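Local coordinates for Ras GTPase-activating-like protein IQGAP2 (Homo sapiens, PDB 5CJP) that probably binds GTP-loaded Rho-family GTPases such as Cdc42 through a domain related to Ras GTPase-activating proteins, without speeding their GTP hydrolysis, at residues I129-V134 and E178-V183; K119-D124 and R265-V270; R111-P116 and N189-S194; V93-V98 and Y234-N239. All blocks are in the same frame, centred on the assembly; numbering follows the deposited sequence.

Interaction 1: I129-V134 and E178-V183; sequences INTNPV and ENLRRV
The loop 129-134 runs past the helical segment 178-183 and then turns into a helix of its own, the nearest CA atoms, those of Ile-129 and Leu-180, lying 6.5 Å apart. Ile-129 carries the contact, and its branched chain suits the place because each branch finds a different part of the helix. CG2, anti to the backbone N, lies against Leu-180 CG and CB, the two side chains crossing at about a right angle. The other branch, with CG1 anti to the carbonyl carbon (chi1 -59°), slides past Asn-179, CG1 standing 4.0 Å from Asn-179 CB. At its end Ile-129 CD1 sits 3.7 Å from Leu-180 CA and also meets Val-183. Thr-131 adds its methyl, CG2 lying 3.7 Å from Leu-180 CD1. An alanine in place of Ile-129 would lose CG2 and the CG1-CD1 arm together, and would probably loosen the loop from the helix. Leu-180 also packs on Ser-269 and Val-273 of helix 261-278. Polar bonds shape the loop itself: the backbone N of Asn-132 donates 3.0 Å to Asn-130 OD1, in the carbonyl plane and on a lone pair, while Thr-131 O accepts from His-289. Asn-132 is the N-cap of helix 133-139, followed by Pro-133, a residue well suited to a first turn because its nitrogen has no hydrogen to offer. The whole is an Asx turn leading into a helix N-terminus, packed through Ile-129 and the Thr-131 methyl on a long helix of the all-helical RasGAP-related domain.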
# COMPACT_ATOMS: atom_id res chain seq x y z
N ILE E 129 16.82 -37.70 -11.05
CA ILE E 129 16.11 -38.90 -10.64
C ILE E 129 14.93 -39.13 -11.60
O ILE E 129 14.26 -38.17 -12.01
CB ILE E 129 15.59 -38.76 -9.19
CG1 ILE E 129 16.75 -38.51 -8.24
CG2 ILE E 129 14.86 -40.03 -8.77
CD1 ILE E 129 16.32 -38.04 -6.87
N ASN E 130 14.70 -40.38 -11.96
CA ASN E 130 13.59 -40.74 -12.84
C ASN E 130 13.25 -42.21 -12.66
O ASN E 130 13.91 -43.10 -13.20
CB ASN E 130 13.94 -40.49 -14.31
CG ASN E 130 12.70 -40.36 -15.19
OD1 ASN E 130 11.78 -41.18 -15.13
ND2 ASN E 130 12.67 -39.33 -16.01
N THR E 131 12.19 -42.45 -11.90
CA THR E 131 11.74 -43.80 -11.61
C THR E 131 10.89 -44.43 -12.71
O THR E 131 10.23 -45.44 -12.49
CB THR E 131 10.94 -43.81 -10.30
OG1 THR E 131 9.93 -42.79 -10.36
CG2 THR E 131 11.86 -43.51 -9.14
N ASN E 132 10.92 -43.83 -13.90
CA ASN E 132 10.13 -44.34 -15.01
C ASN E 132 10.97 -44.94 -16.12
O ASN E 132 11.56 -44.23 -16.93
CB ASN E 132 9.25 -43.21 -15.58
CG ASN E 132 8.26 -43.71 -16.62
OD1 ASN E 132 8.19 -44.90 -16.92
ND2 ASN E 132 7.48 -42.79 -17.18
N PRO E 133 11.02 -46.28 -16.17
CA PRO E 133 11.78 -47.05 -17.16
C PRO E 133 11.62 -46.56 -18.60
O PRO E 133 12.60 -46.15 -19.21
CB PRO E 133 11.25 -48.46 -16.97
CG PRO E 133 11.02 -48.51 -15.49
CD PRO E 133 10.32 -47.18 -15.24
N VAL E 134 10.40 -46.59 -19.13
CA VAL E 134 10.17 -46.15 -20.51
C VAL E 134 10.70 -44.74 -20.76
O VAL E 134 11.18 -44.44 -21.85
CB VAL E 134 8.67 -46.18 -20.92
CG1 VAL E 134 8.18 -47.61 -21.03
CG2 VAL E 134 7.83 -45.41 -19.92
N GLU E 178 19.13 -44.94 -5.95
CA GLU E 178 20.12 -44.72 -4.91
C GLU E 178 20.07 -43.26 -4.53
O GLU E 178 19.99 -42.92 -3.36
CB GLU E 178 21.52 -45.08 -5.39
CG GLU E 178 22.15 -46.19 -4.58
CD GLU E 178 22.29 -45.83 -3.12
OE1 GLU E 178 23.19 -45.01 -2.80
OE2 GLU E 178 21.51 -46.34 -2.29
N ASN E 179 20.10 -42.41 -5.55
CA ASN E 179 20.05 -40.97 -5.35
C ASN E 179 18.78 -40.61 -4.58
O ASN E 179 18.84 -39.93 -3.56
CB ASN E 179 20.04 -40.24 -6.70
CG ASN E 179 21.35 -40.36 -7.45
OD1 ASN E 179 22.38 -39.86 -7.02
ND2 ASN E 179 21.32 -41.04 -8.59
N LEU E 180 17.64 -41.08 -5.09
CA LEU E 180 16.35 -40.80 -4.48
C LEU E 180 16.31 -41.13 -2.99
O LEU E 180 15.89 -40.30 -2.18
CB LEU E 180 15.24 -41.58 -5.20
CG LEU E 180 13.91 -40.87 -5.58
CD1 LEU E 180 12.88 -41.93 -5.96
CD2 LEU E 180 13.38 -40.01 -4.43
N ARG E 181 16.75 -42.33 -2.64
CA ARG E 181 16.75 -42.76 -1.25
C ARG E 181 17.64 -41.87 -0.39
O ARG E 181 17.36 -41.65 0.79
CB ARG E 181 17.23 -44.20 -1.13
CG ARG E 181 16.95 -44.81 0.24
CD ARG E 181 18.19 -45.50 0.76
NE ARG E 181 19.26 -44.53 0.99
CZ ARG E 181 20.55 -44.76 0.76
NH1 ARG E 181 20.94 -45.93 0.27
NH2 ARG E 181 21.45 -43.82 1.01
N ARG E 182 18.70 -41.36 -0.99
CA ARG E 182 19.65 -40.50 -0.31
C ARG E 182 19.08 -39.11 -0.02
O ARG E 182 19.22 -38.59 1.09
CB ARG E 182 20.89 -40.37 -1.16
CG ARG E 182 22.18 -40.56 -0.42
CD ARG E 182 23.31 -40.06 -1.27
NE ARG E 182 23.14 -38.63 -1.54
CZ ARG E 182 22.90 -38.11 -2.73
NH1 ARG E 182 22.79 -38.90 -3.80
NH2 ARG E 182 22.78 -36.80 -2.86
N VAL E 183 18.47 -38.48 -1.03
CA VAL E 183 17.88 -37.16 -0.84
C VAL E 183 16.65 -37.24 0.04
O VAL E 183 16.41 -36.37 0.85
CB VAL E 183 17.47 -36.51 -2.17
CG1 VAL E 183 18.48 -35.47 -2.56
CG2 VAL E 183 17.39 -37.54 -3.26

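Interaction 2: K119-D124 and R265-V270; sequences KEIIDD and RNLGSV
Segment 265-270 opens with Arg-265, whose carbonyl oxygen is gripped twice by its own helix: Ser-269 N donates to it, and Ser-269 OG reaches back 2.7 Å to Arg-265 O, nearly along the C=O axis. Asn-266 comes next and turns its CB toward helix 111-123, where it lies 4.0 Å from CG2 of Ile-121; the aliphatic root of the asparagine makes this meeting. Leu-267 follows, with CG anti to the carbonyl carbon (chi1 -69°), and its fork receives the tip of Ile-122. Ile-122 CD1 arrives across the leucine at about a right angle, 3.5 Å from Leu-267 CD1 and 3.9 Å from Leu-267 CD2, so that one methyl seats between two. Ile-121 CG2 also faces this leucine, more loosely. At Ser-269 the hydroxyl is folded onto the helix backbone, which lets a small polar residue sit in a buried place next to Leu-180. Val-270 completes the turn, its CG2 lying 4.3 Å from Ile-121 CD1. Ile-121 thus faces both Asn-266 and Val-270, one helical turn apart, with CG2 serving the first and CD1 the second. The segment axes approach to 10.2 Å and run at 140°, roughly antiparallel. Ile-121 also touches Val-183 and Val-187 of helix 167-193, while on the solvent side of helix 111-123 Lys-119 NZ forms a salt bridge with Asp-123 OD1. The Ser-269 hydroxyl and Lys-119/Asp-123 pair bond within their own helices, while Gln-263 donates across to Ile-122 O beside the contact. Between the two segments the chemistry is apolar throughout, so their cohesion implies van der Waals packing and the exclusion of water.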
# COMPACT_ATOMS: atom_id res chain seq x y z
N LYS E 119 16.92 -26.86 -0.96
CA LYS E 119 17.90 -26.04 -1.67
C LYS E 119 19.05 -26.91 -2.15
O LYS E 119 19.72 -26.60 -3.15
CB LYS E 119 18.41 -24.93 -0.74
CG LYS E 119 19.46 -24.06 -1.37
CD LYS E 119 20.04 -23.06 -0.38
CE LYS E 119 21.29 -22.39 -0.95
NZ LYS E 119 21.05 -21.85 -2.32
N GLU E 120 19.28 -28.02 -1.45
CA GLU E 120 20.34 -28.95 -1.81
C GLU E 120 19.96 -29.78 -3.03
O GLU E 120 20.80 -30.06 -3.88
CB GLU E 120 20.63 -29.90 -0.65
CG GLU E 120 21.57 -29.36 0.38
CD GLU E 120 21.90 -30.39 1.44
OE1 GLU E 120 22.76 -30.11 2.30
OE2 GLU E 120 21.29 -31.49 1.41
N ILE E 121 18.69 -30.18 -3.12
CA ILE E 121 18.23 -30.99 -4.24
C ILE E 121 18.05 -30.13 -5.50
O ILE E 121 18.13 -30.64 -6.63
CB ILE E 121 16.89 -31.67 -3.89
CG1 ILE E 121 17.07 -32.59 -2.69
CG2 ILE E 121 16.37 -32.45 -5.08
CD1 ILE E 121 15.79 -33.06 -2.07
N ILE E 122 17.82 -28.83 -5.29
CA ILE E 122 17.64 -27.88 -6.39
C ILE E 122 18.99 -27.52 -6.99
O ILE E 122 19.16 -27.49 -8.20
CB ILE E 122 16.96 -26.54 -5.91
CG1 ILE E 122 15.47 -26.74 -5.60
CG2 ILE E 122 17.03 -25.51 -6.96
CD1 ILE E 122 15.08 -28.12 -5.36
N ASP E 123 19.96 -27.28 -6.11
CA ASP E 123 21.30 -26.89 -6.51
C ASP E 123 22.15 -27.96 -7.20
O ASP E 123 23.07 -27.63 -7.95
CB ASP E 123 22.06 -26.35 -5.30
CG ASP E 123 21.51 -25.01 -4.81
OD1 ASP E 123 22.04 -24.49 -3.80
OD2 ASP E 123 20.56 -24.49 -5.43
N ASP E 124 21.86 -29.23 -6.95
CA ASP E 124 22.64 -30.28 -7.59
C ASP E 124 22.37 -30.32 -9.08
O ASP E 124 21.48 -31.03 -9.55
CB ASP E 124 22.31 -31.64 -6.99
CG ASP E 124 23.32 -32.69 -7.39
OD1 ASP E 124 23.97 -32.50 -8.44
OD2 ASP E 124 23.46 -33.70 -6.67
N ARG E 265 10.80 -33.11 -11.17
CA ARG E 265 10.76 -34.56 -11.14
C ARG E 265 11.53 -35.11 -9.94
O ARG E 265 11.19 -36.17 -9.40
CB ARG E 265 11.33 -35.11 -12.45
CG ARG E 265 11.05 -36.58 -12.68
CD ARG E 265 11.71 -37.03 -13.96
NE ARG E 265 11.33 -36.17 -15.07
CZ ARG E 265 10.12 -36.15 -15.62
NH1 ARG E 265 9.17 -36.95 -15.16
NH2 ARG E 265 9.86 -35.33 -16.63
N ASN E 266 12.56 -34.38 -9.52
CA ASN E 266 13.36 -34.79 -8.36
C ASN E 266 12.56 -34.58 -7.08
O ASN E 266 12.35 -35.52 -6.32
CB ASN E 266 14.68 -34.02 -8.30
CG ASN E 266 15.74 -34.57 -9.27
OD1 ASN E 266 16.81 -33.98 -9.42
ND2 ASN E 266 15.44 -35.69 -9.91
N LEU E 267 12.11 -33.35 -6.85
CA LEU E 267 11.32 -33.04 -5.66
C LEU E 267 10.06 -33.89 -5.63
O LEU E 267 9.68 -34.43 -4.59
CB LEU E 267 10.95 -31.57 -5.62
CG LEU E 267 12.16 -30.68 -5.40
CD1 LEU E 267 11.80 -29.26 -5.77
CD2 LEU E 267 12.62 -30.80 -3.93
N GLY E 268 9.43 -34.00 -6.80
CA GLY E 268 8.23 -34.79 -6.92
C GLY E 268 8.49 -36.23 -6.56
O GLY E 268 7.66 -36.87 -5.91
N SER E 269 9.63 -36.77 -6.98
CA SER E 269 9.93 -38.16 -6.66
C SER E 269 10.09 -38.35 -5.15
O SER E 269 9.70 -39.39 -4.59
CB SER E 269 11.20 -38.61 -7.38
OG SER E 269 10.95 -38.80 -8.76
N VAL E 270 10.64 -37.35 -4.48
CA VAL E 270 10.81 -37.49 -3.05
C VAL E 270 9.43 -37.53 -2.43
O VAL E 270 9.16 -38.36 -1.58
CB VAL E 270 11.59 -36.32 -2.43
CG1 VAL E 270 11.73 -36.54 -0.94
CG2 VAL E 270 12.96 -36.19 -3.08

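Interaction 3: R111-P116 and N189-S194; sequences RQLLAP and NSIISS
Leu-113 extends over the last turn of helix 167-193, with CG anti to its backbone N (chi1 -180°), and its two methyls divide the surface there. CD2 lies 4.3 Å from Ile-191 CG1, while CD1 comes 4.2 Å from Ser-194 CB. Next to it Leu-114 crosses Ile-191 obliquely and brings its CD2 within 4.1 Å of Ile-191 CG1, so the same methylene meets two leucines. Ser-190 lies where the CA atoms are nearest, and its small side chain brings CB 3.6 Å from Leu-113 O. Its OG does not bind that carbonyl but turns to Lys-186 O, one turn back in its own helix. Ser-190 O in turn accepts from the hydroxyl of Ser-194, in the carbonyl plane, at 2.9 Å from Ser-194 OG. Serine suits this helix end, since its short hydroxyl can bond a carbonyl of the preceding turn while CB packs. Beyond the pair, Ile-191 reaches Tyr-307 of helix 294-311, and Leu-114 touches Ala-241 and Ile-242 of helix 222-243. Gln-112 hydrogen-bonds a basic side chain of another protein's chain. The segment axes lie 9.5 Å apart at 153°, and helix 111-116 is kinked at Pro-116, whose nitrogen cannot donate. The arrangement is close antiparallel helix packing, with a small serine at the nearest point and branched aliphatic residues around it, in the helical core of a RasGAP-related domain.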
# COMPACT_ATOMS: atom_id res chain seq x y z
N ARG E 111 9.69 -23.15 5.54
CA ARG E 111 10.89 -22.72 4.85
C ARG E 111 12.05 -22.81 5.84
O ARG E 111 13.19 -23.06 5.46
CB ARG E 111 10.73 -21.30 4.29
CG ARG E 111 11.31 -20.19 5.11
CD ARG E 111 11.15 -18.84 4.38
NE ARG E 111 11.68 -18.87 3.02
CZ ARG E 111 11.96 -17.79 2.29
NH1 ARG E 111 11.76 -16.58 2.79
NH2 ARG E 111 12.42 -17.91 1.05
N GLN E 112 11.74 -22.64 7.12
CA GLN E 112 12.77 -22.74 8.14
C GLN E 112 12.79 -24.19 8.60
O GLN E 112 12.87 -24.47 9.79
CB GLN E 112 12.43 -21.84 9.33
CG GLN E 112 13.46 -21.85 10.45
CD GLN E 112 12.84 -21.66 11.83
OE1 GLN E 112 12.99 -22.51 12.71
NE2 GLN E 112 12.16 -20.54 12.03
N LEU E 113 12.72 -25.12 7.66
CA LEU E 113 12.69 -26.54 8.00
C LEU E 113 12.91 -27.42 6.77
O LEU E 113 13.43 -28.54 6.88
CB LEU E 113 11.35 -26.86 8.67
CG LEU E 113 11.02 -28.28 9.17
CD1 LEU E 113 9.83 -28.22 10.10
CD2 LEU E 113 10.70 -29.17 8.00
N LEU E 114 12.52 -26.91 5.61
CA LEU E 114 12.66 -27.66 4.37
C LEU E 114 13.63 -26.99 3.41
O LEU E 114 14.23 -27.67 2.58
CB LEU E 114 11.32 -27.79 3.67
CG LEU E 114 10.21 -28.64 4.29
CD1 LEU E 114 8.94 -28.46 3.44
CD2 LEU E 114 10.64 -30.10 4.36
N ALA E 115 13.76 -25.68 3.53
CA ALA E 115 14.62 -24.91 2.63
C ALA E 115 16.02 -25.48 2.44
O ALA E 115 16.47 -25.64 1.31
CB ALA E 115 14.69 -23.45 3.10
N PRO E 116 16.74 -25.77 3.53
CA PRO E 116 18.10 -26.32 3.44
C PRO E 116 18.22 -27.58 2.57
O PRO E 116 19.02 -27.60 1.63
CB PRO E 116 18.45 -26.59 4.90
CG PRO E 116 17.73 -25.50 5.61
CD PRO E 116 16.38 -25.52 4.94
N ASN E 189 14.70 -36.74 7.66
CA ASN E 189 15.32 -36.44 8.94
C ASN E 189 15.05 -35.00 9.41
O ASN E 189 14.88 -34.77 10.61
CB ASN E 189 16.82 -36.74 8.89
CG ASN E 189 17.13 -38.25 8.90
OD1 ASN E 189 18.17 -38.68 8.41
ND2 ASN E 189 16.23 -39.04 9.48
N SER E 190 15.00 -34.06 8.48
CA SER E 190 14.72 -32.67 8.84
C SER E 190 13.34 -32.62 9.49
O SER E 190 13.16 -32.04 10.56
CB SER E 190 14.70 -31.78 7.60
OG SER E 190 15.88 -31.95 6.83
N ILE E 191 12.38 -33.24 8.81
CA ILE E 191 11.01 -33.30 9.30
C ILE E 191 10.89 -34.03 10.64
O ILE E 191 10.43 -33.46 11.63
CB ILE E 191 10.06 -34.00 8.27
CG1 ILE E 191 10.09 -33.26 6.93
CG2 ILE E 191 8.65 -34.02 8.81
CD1 ILE E 191 9.44 -34.01 5.77
N ILE E 192 11.31 -35.29 10.68
CA ILE E 192 11.18 -36.08 11.91
C ILE E 192 11.90 -35.55 13.15
O ILE E 192 11.41 -35.70 14.28
CB ILE E 192 11.62 -37.54 11.68
CG1 ILE E 192 10.67 -38.21 10.69
CG2 ILE E 192 11.64 -38.29 13.01
CD1 ILE E 192 9.30 -38.22 11.15
N SER E 193 13.06 -34.93 12.96
CA SER E 193 13.82 -34.42 14.10
C SER E 193 13.32 -33.06 14.57
O SER E 193 13.71 -32.57 15.62
CB SER E 193 15.31 -34.32 13.75
OG SER E 193 15.52 -33.34 12.76
N SER E 194 12.44 -32.46 13.78
CA SER E 194 11.92 -31.14 14.10
C SER E 194 10.43 -31.07 14.41
O SER E 194 9.75 -30.13 14.00
CB SER E 194 12.27 -30.18 12.97
OG SER E 194 13.67 -30.16 12.77

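Interaction 4: V93-V98 and Y234-N239; sequences VIKMVV and YYRYMN
The carbonyl oxygen of Tyr-234 is held by two backbone donors: Asn-239 N at 2.9 Å from Tyr-234 O, five residues on, and more weakly Met-238 N. The bond from five residues on marks a pi-type turn, and a weak hydrogen bond from Tyr-234 OH to Asn-239 OD1 spans it. From this widened helix Arg-236 reaches across to segment 93-98, its chain bent at chi2 (-70°) and then extended. Its guanidinium lies against backbone and aliphatic carbon: Lys-95 CA stands over one face, 4.1 Å from Arg-236 NH2, and Ile-94 CG2 approaches obliquely, 3.9 Å from Arg-236 CZ. Val-98 packs beside the arginine stem, CG1 lying 3.8 Å from Arg-236 O and CG2 4.2 Å from Arg-236 CB. Val-98 O meets the edge of the Tyr-237 ring. A leucine in place of Arg-236 would lose the guanidinium that spans the gap and would probably disturb the spacing of the two helices, whose segment axes run 10.2 Å apart at 27°. The sequence resembles the FLR signature of RasGAPs, and Arg-236 probably corresponds to its arginine, which is structural in those proteins. Tyr-235 stacks on an aromatic side chain of another protein's chain. With Lys-95 NZ 5.6 Å from Arg-236 NH2, the like charges would be expected to repel; the arginine's grip on helix 92-102 is thus one of packing, not of charge pairing.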
# COMPACT_ATOMS: atom_id res chain seq x y z
N VAL E 93 -12.81 -26.65 6.36
CA VAL E 93 -12.19 -26.24 7.61
C VAL E 93 -10.75 -26.71 7.62
O VAL E 93 -9.88 -26.05 8.16
CB VAL E 93 -12.86 -26.87 8.84
CG1 VAL E 93 -12.26 -26.30 10.11
CG2 VAL E 93 -14.34 -26.63 8.79
N ILE E 94 -10.50 -27.88 7.04
CA ILE E 94 -9.15 -28.41 7.01
C ILE E 94 -8.30 -27.60 6.03
O ILE E 94 -7.11 -27.36 6.26
CB ILE E 94 -9.18 -29.88 6.62
CG1 ILE E 94 -9.74 -30.69 7.80
CG2 ILE E 94 -7.77 -30.37 6.25
CD1 ILE E 94 -8.91 -30.58 9.00
N LYS E 95 -8.92 -27.13 4.96
CA LYS E 95 -8.23 -26.33 3.95
C LYS E 95 -7.76 -25.03 4.60
O LYS E 95 -6.65 -24.55 4.35
CB LYS E 95 -9.19 -26.02 2.80
CG LYS E 95 -8.53 -25.57 1.52
CD LYS E 95 -9.56 -25.38 0.43
CE LYS E 95 -10.40 -26.65 0.23
NZ LYS E 95 -11.67 -26.44 -0.58
N MET E 96 -8.61 -24.46 5.44
CA MET E 96 -8.29 -23.20 6.09
C MET E 96 -7.27 -23.43 7.20
O MET E 96 -6.34 -22.63 7.39
CB MET E 96 -9.55 -22.57 6.66
CG MET E 96 -9.33 -21.22 7.30
SD MET E 96 -10.89 -20.35 7.44
CE MET E 96 -10.78 -19.90 9.06
N VAL E 97 -7.44 -24.53 7.92
CA VAL E 97 -6.52 -24.86 8.99
C VAL E 97 -5.13 -24.99 8.43
O VAL E 97 -4.18 -24.49 9.03
CB VAL E 97 -6.90 -26.20 9.68
CG1 VAL E 97 -5.70 -26.76 10.46
CG2 VAL E 97 -8.07 -25.96 10.61
N VAL E 98 -5.01 -25.65 7.29
CA VAL E 98 -3.72 -25.83 6.65
C VAL E 98 -3.09 -24.55 6.13
O VAL E 98 -1.92 -24.31 6.38
CB VAL E 98 -3.81 -26.84 5.48
CG1 VAL E 98 -2.53 -26.80 4.64
CG2 VAL E 98 -4.03 -28.23 6.05
N TYR E 234 1.17 -34.37 6.85
CA TYR E 234 2.07 -34.62 5.74
C TYR E 234 1.57 -34.32 4.34
O TYR E 234 2.05 -33.39 3.70
CB TYR E 234 2.61 -36.06 5.77
CG TYR E 234 3.77 -36.19 4.83
CD1 TYR E 234 4.96 -35.53 5.09
CD2 TYR E 234 3.61 -36.79 3.58
CE1 TYR E 234 5.97 -35.43 4.12
CE2 TYR E 234 4.61 -36.69 2.61
CZ TYR E 234 5.77 -36.00 2.88
OH TYR E 234 6.72 -35.83 1.90
N TYR E 235 0.63 -35.11 3.84
CA TYR E 235 0.15 -34.92 2.47
C TYR E 235 -0.44 -33.54 2.22
O TYR E 235 -0.29 -32.97 1.16
CB TYR E 235 -0.89 -35.98 2.12
CG TYR E 235 -1.30 -35.96 0.66
CD1 TYR E 235 -0.45 -36.48 -0.32
CD2 TYR E 235 -2.51 -35.40 0.26
CE1 TYR E 235 -0.79 -36.44 -1.65
CE2 TYR E 235 -2.86 -35.35 -1.08
CZ TYR E 235 -2.00 -35.87 -2.04
OH TYR E 235 -2.34 -35.83 -3.38
N ARG E 236 -1.13 -33.01 3.22
CA ARG E 236 -1.77 -31.73 3.09
C ARG E 236 -0.90 -30.53 3.49
O ARG E 236 -0.81 -29.55 2.75
CB ARG E 236 -3.08 -31.75 3.89
CG ARG E 236 -4.34 -31.76 3.03
CD ARG E 236 -4.47 -30.37 2.39
NE ARG E 236 -5.80 -30.00 1.89
CZ ARG E 236 -6.95 -30.40 2.41
NH1 ARG E 236 -6.99 -31.23 3.44
NH2 ARG E 236 -8.08 -29.93 1.91
N TYR E 237 -0.24 -30.62 4.64
CA TYR E 237 0.57 -29.50 5.13
C TYR E 237 1.95 -29.27 4.52
O TYR E 237 2.20 -28.20 3.97
CB TYR E 237 0.71 -29.61 6.65
CG TYR E 237 1.52 -28.50 7.29
CD1 TYR E 237 1.21 -27.15 7.06
CD2 TYR E 237 2.59 -28.80 8.15
CE1 TYR E 237 1.93 -26.13 7.68
CE2 TYR E 237 3.32 -27.78 8.77
CZ TYR E 237 2.99 -26.45 8.53
OH TYR E 237 3.71 -25.43 9.15
N MET E 238 2.84 -30.24 4.60
CA MET E 238 4.19 -30.03 4.08
C MET E 238 4.59 -30.65 2.75
O MET E 238 5.47 -30.13 2.08
CB MET E 238 5.20 -30.42 5.14
CG MET E 238 5.21 -31.88 5.50
SD MET E 238 6.30 -32.05 6.90
CE MET E 238 5.11 -32.53 8.22
N ASN E 239 3.97 -31.76 2.36
CA ASN E 239 4.34 -32.40 1.11
C ASN E 239 4.24 -31.40 -0.07
O ASN E 239 5.04 -31.44 -1.01
CB ASN E 239 3.47 -33.63 0.87
CG ASN E 239 4.12 -34.62 -0.08
OD1 ASN E 239 5.32 -34.88 0.01
ND2 ASN E 239 3.33 -35.20 -0.97

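In the fold
From the N terminus, segment 93-98 is met first, and interaction 4 closes its loop at 234-239. Within that loop lies interaction 3, 111-116 with 189-194, and within that in turn interaction 1, 129-134 with 178-183. Interaction 2 also encloses interaction 1, but it starts inside the loops of 3 and 4 and ends beyond both, at 265-270, and so crosses them. Helix 167-193 is shared by interactions 1 and 3, helix 111-123 by 2 and 3. Interactions 1 and 2 touch through Val-183 and Ile-121, 3 and 4 through Ile-191 and Met-238. Together they bind helices 92-102, 111-123, 167-193, 222-243 and 261-278 and the loop before helix 133-139 into one helical domain.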